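Local coordinates for protein phenazine-1-carboxylate N-methyltransferase (Pseudomonas aeruginosa, PDB 2IP2) that methylates phenazine-1-carboxylate with S-adenosyl-L-methionine to give 5-methylphenazine-1-carboxylate, a step in the biosynthesis of the virulence pigment pyocyanine, at residues E272-A277 with R300-V305; R169-V174 with P190-V195. All coordinates share one frame; numbering follows the deposited sequence. Where two conformers were deposited one is given.

Interaction 1 (E272-A277 with R300-V305)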
ATOM      1  N   GLU A 272       4.690   3.217 -24.992  1.00 28.60           N
ATOM      2  CA  GLU A 272       3.850   2.234 -24.320  1.00 28.93           C
ATOM      3  C   GLU A 272       4.570   1.646 -23.126  1.00 27.97           C
ATOM      4  O   GLU A 272       5.800   1.607 -23.110  1.00 27.03           O
ATOM      5  CB  GLU A 272       3.387   1.114 -25.268  1.00 31.00           C
ATOM      6  CG  GLU A 272       1.907   0.689 -24.940  1.00 37.13           C
ATOM      7  CD  GLU A 272       1.049   0.350 -26.143  1.00 45.57           C
ATOM      8  OE1 GLU A 272       1.543  -0.293 -27.091  1.00 51.49           O
ATOM      9  OE2 GLU A 272      -0.162   0.699 -26.131  1.00 50.82           O
ATOM     10  N   ARG A 273       3.847   1.239 -22.096  1.00 26.34           N
ATOM     11  CA  ARG A 273       4.585   0.480 -21.055  1.00 28.21           C
ATOM     12  C   ARG A 273       4.838  -0.932 -21.567  1.00 27.99           C
ATOM     13  O   ARG A 273       3.925  -1.590 -21.989  1.00 28.71           O
ATOM     14  CB  ARG A 273       3.803   0.323 -19.769  1.00 28.33           C
ATOM     15  CG  ARG A 273       3.482   1.577 -19.067  1.00 31.02           C
ATOM     16  CD  ARG A 273       3.189   1.192 -17.547  1.00 30.09           C
ATOM     17  NE  ARG A 273       3.106   2.466 -16.874  1.00 33.52           N
ATOM     18  CZ  ARG A 273       1.963   3.038 -16.595  1.00 37.17           C
ATOM     19  NH1 ARG A 273       0.835   2.364 -16.832  1.00 36.42           N
ATOM     20  NH2 ARG A 273       1.961   4.219 -16.017  1.00 40.51           N
ATOM     21  N   THR A 274       6.072  -1.396 -21.538  1.00 29.61           N
ATOM     22  CA  THR A 274       6.295  -2.803 -21.891  1.00 30.42           C
ATOM     23  C   THR A 274       7.010  -3.488 -20.717  1.00 31.39           C
ATOM     24  O   THR A 274       7.692  -2.820 -19.963  1.00 32.76           O
ATOM     25  CB  THR A 274       7.174  -2.968 -23.159  1.00 30.27           C
ATOM     26  OG1 THR A 274       8.481  -2.438 -22.890  1.00 32.36           O
ATOM     27  CG2 THR A 274       6.581  -2.246 -24.344  1.00 29.12           C
ATOM     28  N   ILE A 275       6.890  -4.815 -20.614  1.00 33.59           N
ATOM     29  CA  ILE A 275       7.507  -5.599 -19.572  1.00 35.45           C
ATOM     30  C   ILE A 275       8.801  -6.227 -20.144  1.00 37.10           C
ATOM     31  O   ILE A 275       8.761  -6.889 -21.178  1.00 36.09           O
ATOM     32  CB  ILE A 275       6.518  -6.721 -19.078  1.00 35.77           C
ATOM     33  CG1 ILE A 275       5.115  -6.200 -18.764  1.00 37.96           C
ATOM     34  CG2 ILE A 275       7.083  -7.487 -17.931  1.00 37.63           C
ATOM     35  CD1 ILE A 275       5.027  -5.201 -17.602  1.00 42.74           C
ATOM     36  N   SER A 276       9.948  -5.952 -19.522  1.00 38.17           N
ATOM     37  CA  SER A 276      11.175  -6.688 -19.805  1.00 40.26           C
ATOM     38  C   SER A 276      10.924  -8.163 -19.445  1.00 41.82           C
ATOM     39  O   SER A 276      10.739  -8.497 -18.275  1.00 42.58           O
ATOM     40  CB  SER A 276      12.334  -6.088 -19.020  0.50 40.33           C
ATOM     41  OG  SER A 276      12.455  -4.689 -19.280  0.50 40.54           O
ATOM     42  N   ALA A 277      10.880  -9.024 -20.461  1.00 43.18           N
ATOM     43  CA  ALA A 277      10.641 -10.473 -20.290  1.00 44.41           C
ATOM     44  C   ALA A 277      11.619 -11.206 -19.347  1.00 45.05           C
ATOM     45  O   ALA A 277      11.216 -12.133 -18.669  1.00 45.91           O
ATOM     46  CB  ALA A 277      10.596 -11.165 -21.640  1.00 45.40           C
ATOM     47  N   ARG A 300       2.495  -5.814 -23.407  1.00 35.70           N
ATOM     48  CA  ARG A 300       3.383  -6.719 -24.120  1.00 33.15           C
ATOM     49  C   ARG A 300       4.783  -6.687 -23.546  1.00 31.34           C
ATOM     50  O   ARG A 300       5.194  -5.735 -22.914  1.00 31.99           O
ATOM     51  CB  ARG A 300       3.465  -6.307 -25.582  1.00 31.62           C
ATOM     52  CG  ARG A 300       2.270  -6.759 -26.459  1.00 34.34           C
ATOM     53  CD  ARG A 300       2.622  -6.529 -27.909  1.00 34.44           C
ATOM     54  NE  ARG A 300       1.660  -7.117 -28.842  1.00 37.27           N
ATOM     55  CZ  ARG A 300       0.565  -6.488 -29.259  1.00 40.27           C
ATOM     56  NH1 ARG A 300       0.278  -5.265 -28.796  1.00 39.10           N
ATOM     57  NH2 ARG A 300      -0.247  -7.072 -30.134  1.00 41.30           N
ATOM     58  N   THR A 301       5.566  -7.724 -23.798  1.00 31.63           N
ATOM     59  CA  THR A 301       6.966  -7.613 -23.474  1.00 30.08           C
ATOM     60  C   THR A 301       7.584  -6.707 -24.533  1.00 30.75           C
ATOM     61  O   THR A 301       7.058  -6.552 -25.668  1.00 29.24           O
ATOM     62  CB  THR A 301       7.708  -8.973 -23.509  1.00 31.77           C
ATOM     63  OG1 THR A 301       7.599  -9.530 -24.822  1.00 29.51           O
ATOM     64  CG2 THR A 301       7.169  -9.953 -22.427  1.00 28.95           C
ATOM     65  N   THR A 302       8.685  -6.107 -24.156  1.00 29.73           N
ATOM     66  CA  THR A 302       9.469  -5.264 -25.063  1.00 32.05           C
ATOM     67  C   THR A 302       9.832  -6.057 -26.311  1.00 32.43           C
ATOM     68  O   THR A 302       9.689  -5.555 -27.442  1.00 29.78           O
ATOM     69  CB  THR A 302      10.763  -4.803 -24.374  1.00 33.17           C
ATOM     70  OG1 THR A 302      10.434  -4.115 -23.151  1.00 33.23           O
ATOM     71  CG2 THR A 302      11.570  -3.879 -25.304  1.00 33.06           C
ATOM     72  N   GLU A 303      10.324  -7.286 -26.087  1.00 33.47           N
ATOM     73  CA  GLU A 303      10.633  -8.219 -27.187  1.00 35.95           C
ATOM     74  C   GLU A 303       9.450  -8.399 -28.143  1.00 34.17           C
ATOM     75  O   GLU A 303       9.628  -8.341 -29.356  1.00 36.10           O
ATOM     76  CB  GLU A 303      11.105  -9.583 -26.646  1.00 34.68           C
ATOM     77  CG  GLU A 303      11.453 -10.594 -27.769  1.00 41.53           C
ATOM     78  CD  GLU A 303      12.490 -11.690 -27.353  1.00 43.88           C
ATOM     79  OE1 GLU A 303      12.385 -12.217 -26.206  1.00 48.96           O
ATOM     80  OE2 GLU A 303      13.395 -12.023 -28.189  1.00 47.82           O
ATOM     81  N   GLU A 304       8.260  -8.664 -27.609  1.00 33.60           N
ATOM     82  CA  GLU A 304       7.065  -8.807 -28.433  1.00 32.36           C
ATOM     83  C   GLU A 304       6.855  -7.535 -29.262  1.00 32.06           C
ATOM     84  O   GLU A 304       6.442  -7.624 -30.418  1.00 31.27           O
ATOM     85  CB  GLU A 304       5.824  -9.121 -27.590  1.00 33.10           C
ATOM     86  CG  GLU A 304       5.820 -10.524 -26.900  1.00 32.93           C
ATOM     87  CD  GLU A 304       4.618 -10.797 -25.924  1.00 36.39           C
ATOM     88  OE1 GLU A 304       4.129  -9.892 -25.195  1.00 36.89           O
ATOM     89  OE2 GLU A 304       4.155 -11.961 -25.863  1.00 43.45           O
ATOM     90  N   VAL A 305       7.156  -6.359 -28.709  1.00 31.09           N
ATOM     91  CA  VAL A 305       6.855  -5.137 -29.480  1.00 31.96           C
ATOM     92  C   VAL A 305       7.875  -4.978 -30.622  1.00 32.50           C
ATOM     93  O   VAL A 305       7.540  -4.664 -31.750  1.00 32.01           O
ATOM     94  CB  VAL A 305       6.742  -3.869 -28.594  1.00 32.36           C
ATOM     95  CG1 VAL A 305       6.671  -2.612 -29.487  1.00 29.91           C
ATOM     96  CG2 VAL A 305       5.482  -3.991 -27.625  1.00 28.43           C
TER
HETATM   97  O   HOH W   1       2.273  -3.004 -23.896  1.00 31.79           O
HETATM   98  O   HOH W   2      12.948  -4.106 -21.976  1.00 31.15           O
HETATM   99  O   HOH W   3      11.499  -8.706 -23.434  1.00 26.06           O
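Two backbone hydrogen bonds join the loop 272-277 to the start of helix 302-311, and both belong to Ile-275. Ile-275 N donates to Arg-300 O (3.0 Å), in the plane of that carbonyl and with an N-H...O angle of 164°. Ile-275 O accepts Thr-302 N at 3.1 Å, from a donor above the carbonyl plane, 46° out of it. Ile-275 O is also met by Thr-301 CA in a CA-H...O contact of 3.0 Å. The two N-H...O bonds make a single beta bridge between Ile-275 and Thr-301; the CA-H...O contact accompanies it.

The side-chain polar contact is a hydroxyl pair. Thr-274 OG1, set between its backbone N and carbonyl carbon (chi1 64°), and Thr-302 OG1 share a hydrogen bond of 2.6 Å, the two side chains crossing at about a right angle. A water links Thr-302 OG1 to Ser-276 OG; a second bridges Arg-273 O and Arg-300 N, and a third accepts from Ala-277 N and Glu-303 N.

Within 300-305 the helix opens with a capping box. Thr-301, the N-cap, takes Glu-304 N on OG1 (3.0 Å), and Glu-304 OE1 in return accepts Thr-301 N from above the carboxylate plane. The residue bridged to the loop is therefore the one that caps the helix.

Apolar contacts flank the bridge. Thr-274 CG2 lies 3.9 Å from Val-305 CG2, the side chains crossing obliquely, while Ala-277 CB touches Thr-301 CG2 near the surface. The far end of the Ile-275 side chain packs on helix 282-295 and on Arg-63 of the second subunit. Outside the pair, the guanidinium of Arg-300 donates to Ile-243 O and Leu-246 O, and Arg-273 NE donates to Met-324 O.

Interaction 2 (R169-V174 with P190-V195)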
ATOM      1  N   ARG A 169       9.689  19.719 -38.443  1.00 42.65           N
ATOM      2  CA  ARG A 169       9.100  18.454 -38.872  1.00 41.15           C
ATOM      3  C   ARG A 169       7.580  18.349 -38.695  1.00 37.73           C
ATOM      4  O   ARG A 169       6.960  19.155 -38.010  1.00 37.49           O
ATOM      5  CB  ARG A 169       9.851  17.249 -38.276  1.00 42.19           C
ATOM      6  CG  ARG A 169      11.333  17.147 -38.739  1.00 46.44           C
ATOM      7  CD  ARG A 169      12.145  16.277 -37.780  1.00 50.99           C
ATOM      8  NE  ARG A 169      13.598  16.290 -38.023  1.00 55.81           N
ATOM      9  CZ  ARG A 169      14.434  17.281 -37.677  1.00 57.33           C
ATOM     10  NH1 ARG A 169      13.999  18.386 -37.069  1.00 56.16           N
ATOM     11  NH2 ARG A 169      15.726  17.177 -37.955  1.00 58.07           N
ATOM     12  N   SER A 170       6.991  17.358 -39.345  1.00 35.21           N
ATOM     13  CA  SER A 170       5.552  17.121 -39.231  1.00 33.58           C
ATOM     14  C   SER A 170       5.312  15.799 -38.451  1.00 31.64           C
ATOM     15  O   SER A 170       6.034  14.823 -38.617  1.00 30.81           O
ATOM     16  CB  SER A 170       4.901  17.066 -40.635  1.00 32.62           C
ATOM     17  OG  SER A 170       5.334  15.955 -41.413  1.00 33.48           O
ATOM     18  N   PHE A 171       4.288  15.756 -37.624  1.00 29.86           N
ATOM     19  CA  PHE A 171       3.985  14.484 -37.009  1.00 28.29           C
ATOM     20  C   PHE A 171       2.522  14.112 -37.170  1.00 26.60           C
ATOM     21  O   PHE A 171       1.703  14.982 -37.494  1.00 26.84           O
ATOM     22  CB  PHE A 171       4.392  14.509 -35.534  1.00 28.33           C
ATOM     23  CG  PHE A 171       3.627  15.503 -34.714  1.00 28.27           C
ATOM     24  CD1 PHE A 171       2.401  15.139 -34.128  1.00 30.04           C
ATOM     25  CD2 PHE A 171       4.100  16.815 -34.552  1.00 28.72           C
ATOM     26  CE1 PHE A 171       1.677  16.012 -33.376  1.00 32.59           C
ATOM     27  CE2 PHE A 171       3.389  17.728 -33.767  1.00 28.68           C
ATOM     28  CZ  PHE A 171       2.168  17.335 -33.178  1.00 30.94           C
ATOM     29  N   VAL A 172       2.204  12.830 -36.933  1.00 25.04           N
ATOM     30  CA  VAL A 172       0.806  12.326 -36.956  1.00 25.80           C
ATOM     31  C   VAL A 172       0.590  11.561 -35.663  1.00 28.07           C
ATOM     32  O   VAL A 172       1.299  10.585 -35.389  1.00 28.15           O
ATOM     33  CB  VAL A 172       0.502  11.431 -38.222  1.00 27.18           C
ATOM     34  CG1 VAL A 172      -0.925  10.838 -38.212  1.00 27.15           C
ATOM     35  CG2 VAL A 172       0.733  12.199 -39.522  1.00 27.47           C
ATOM     36  N   ASP A 173      -0.351  12.037 -34.858  1.00 27.98           N
ATOM     37  CA  ASP A 173      -0.684  11.450 -33.576  1.00 30.24           C
ATOM     38  C   ASP A 173      -1.820  10.454 -33.847  1.00 32.34           C
ATOM     39  O   ASP A 173      -2.976  10.851 -33.945  1.00 32.58           O
ATOM     40  CB  ASP A 173      -1.085  12.576 -32.582  1.00 30.96           C
ATOM     41  CG  ASP A 173      -1.284  12.085 -31.136  1.00 33.69           C
ATOM     42  OD1 ASP A 173      -1.318  10.856 -30.939  1.00 38.62           O
ATOM     43  OD2 ASP A 173      -1.462  12.947 -30.195  1.00 36.14           O
ATOM     44  N   VAL A 174      -1.486   9.165 -34.019  1.00 32.01           N
ATOM     45  CA  VAL A 174      -2.517   8.194 -34.355  1.00 35.52           C
ATOM     46  C   VAL A 174      -3.220   7.672 -33.054  1.00 36.55           C
ATOM     47  O   VAL A 174      -2.577   7.152 -32.139  1.00 38.52           O
ATOM     48  CB  VAL A 174      -2.024   7.092 -35.434  1.00 35.93           C
ATOM     49  CG1 VAL A 174      -0.679   7.438 -36.095  1.00 36.99           C
ATOM     50  CG2 VAL A 174      -1.997   5.730 -34.906  1.00 37.71           C
ATOM     51  N   PRO A 190       7.392  25.202 -30.887  1.00 41.59           N
ATOM     52  CA  PRO A 190       6.344  26.026 -31.486  1.00 41.60           C
ATOM     53  C   PRO A 190       6.341  25.923 -33.019  1.00 41.74           C
ATOM     54  O   PRO A 190       5.307  26.170 -33.652  1.00 42.47           O
ATOM     55  CB  PRO A 190       6.705  27.436 -31.015  1.00 42.37           C
ATOM     56  CG  PRO A 190       8.245  27.359 -30.810  1.00 42.75           C
ATOM     57  CD  PRO A 190       8.397  26.015 -30.172  1.00 41.48           C
ATOM     58  N   SER A 191       7.458  25.511 -33.605  1.00 41.19           N
ATOM     59  CA  SER A 191       7.532  25.355 -35.068  1.00 40.88           C
ATOM     60  C   SER A 191       7.150  23.928 -35.600  1.00 40.76           C
ATOM     61  O   SER A 191       7.237  23.642 -36.818  1.00 42.35           O
ATOM     62  CB  SER A 191       8.925  25.746 -35.538  1.00 41.43           C
ATOM     63  OG  SER A 191       9.736  24.624 -35.730  1.00 40.21           O
ATOM     64  N   ALA A 192       6.759  23.029 -34.704  1.00 38.99           N
ATOM     65  CA  ALA A 192       6.322  21.691 -35.122  1.00 37.96           C
ATOM     66  C   ALA A 192       4.945  21.845 -35.758  1.00 37.96           C
ATOM     67  O   ALA A 192       4.207  22.759 -35.398  1.00 37.72           O
ATOM     68  CB  ALA A 192       6.235  20.768 -33.919  1.00 36.56           C
ATOM     69  N   ARG A 193       4.602  20.971 -36.698  1.00 36.92           N
ATOM     70  CA  ARG A 193       3.240  20.936 -37.227  1.00 37.11           C
ATOM     71  C   ARG A 193       2.763  19.495 -37.168  1.00 36.83           C
ATOM     72  O   ARG A 193       3.557  18.578 -37.368  1.00 35.50           O
ATOM     73  CB  ARG A 193       3.180  21.417 -38.687  0.50 37.18           C
ATOM     74  CG  ARG A 193       3.704  22.860 -38.950  0.50 38.60           C
ATOM     75  CD  ARG A 193       3.031  23.561 -40.182  0.50 38.75           C
ATOM     76  NE  ARG A 193       2.667  22.652 -41.281  0.50 39.87           N
ATOM     77  CZ  ARG A 193       1.420  22.454 -41.723  0.50 37.69           C
ATOM     78  NH1 ARG A 193       0.389  23.109 -41.188  0.50 35.61           N
ATOM     79  NH2 ARG A 193       1.200  21.593 -42.703  0.50 34.01           N
ATOM     80  N   GLY A 194       1.476  19.302 -36.892  1.00 36.81           N
ATOM     81  CA  GLY A 194       0.975  17.972 -36.639  1.00 35.66           C
ATOM     82  C   GLY A 194      -0.476  17.759 -37.001  1.00 34.58           C
ATOM     83  O   GLY A 194      -1.259  18.706 -37.089  1.00 32.69           O
ATOM     84  N   VAL A 195      -0.810  16.487 -37.172  1.00 32.83           N
ATOM     85  CA  VAL A 195      -2.171  16.027 -37.366  1.00 32.32           C
ATOM     86  C   VAL A 195      -2.504  15.011 -36.285  1.00 32.97           C
ATOM     87  O   VAL A 195      -1.708  14.079 -36.003  1.00 32.57           O
ATOM     88  CB  VAL A 195      -2.337  15.340 -38.764  1.00 32.59           C
ATOM     89  CG1 VAL A 195      -3.746  14.817 -38.925  1.00 31.42           C
ATOM     90  CG2 VAL A 195      -2.040  16.365 -39.905  1.00 32.09           C
TER
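Strand 170-174, helix 180-188 and strand 193-198 form a beta-alpha-beta unit, and this contact is the parallel pairing of its two strands. The axes of the segments 170-174 and 193-195 approach to 4.6 Å, with 27° between their directions. Four backbone bonds alternate across the seam: Arg-193 N to Arg-169 O, Phe-171 N to Arg-193 O, Val-195 N to Phe-171 O, and Asp-173 N to Val-195 O, the shortest at 2.7 Å and nearly along the C=O axis. Phe-171 thus gives and takes one bond, opposite Gly-194 in the register.

With CG between the backbone N and carbonyl carbon (chi1 64°), the Phe-171 ring folds across the neighbouring strand. Gly-194 CA sits over the centre of one face, 3.6 Å from the centroid and 9° off the normal, a CH-pi contact. Ala-192 CB meets the ring edge at CE2 (4.2 Å), and helix 180-188 packs on the same ring. On the other sheet face, Val-172 lies beside Val-195. Asp-173 OD2 bonds to Thr-182 OG1 of that helix. This is the first crossover of the Rossmann-like fold of class I methyltransferases.

Along the chain, interaction 2 comes first: strand 170-174 leads through helix 180-188 to strand 193-198, closing a 15-residue connection. The chain then adds the parallel strands 219-223, 236-240 and 267-272 before interaction 1 opens at the end of the last of these. Its 22 intervening residues, largely helix 282-295, return to the start of helix 302-311. The loops therefore follow in series and neither nest nor cross. Their centres are 26 Å apart and their nearest atoms about 9 Å, without touching. Interaction 2 joins neighbouring strands within the seven-stranded sheet, whereas interaction 1 ties the exit of strand 267-272 to the helix that precedes the antiparallel strands 314-322 and 326-333.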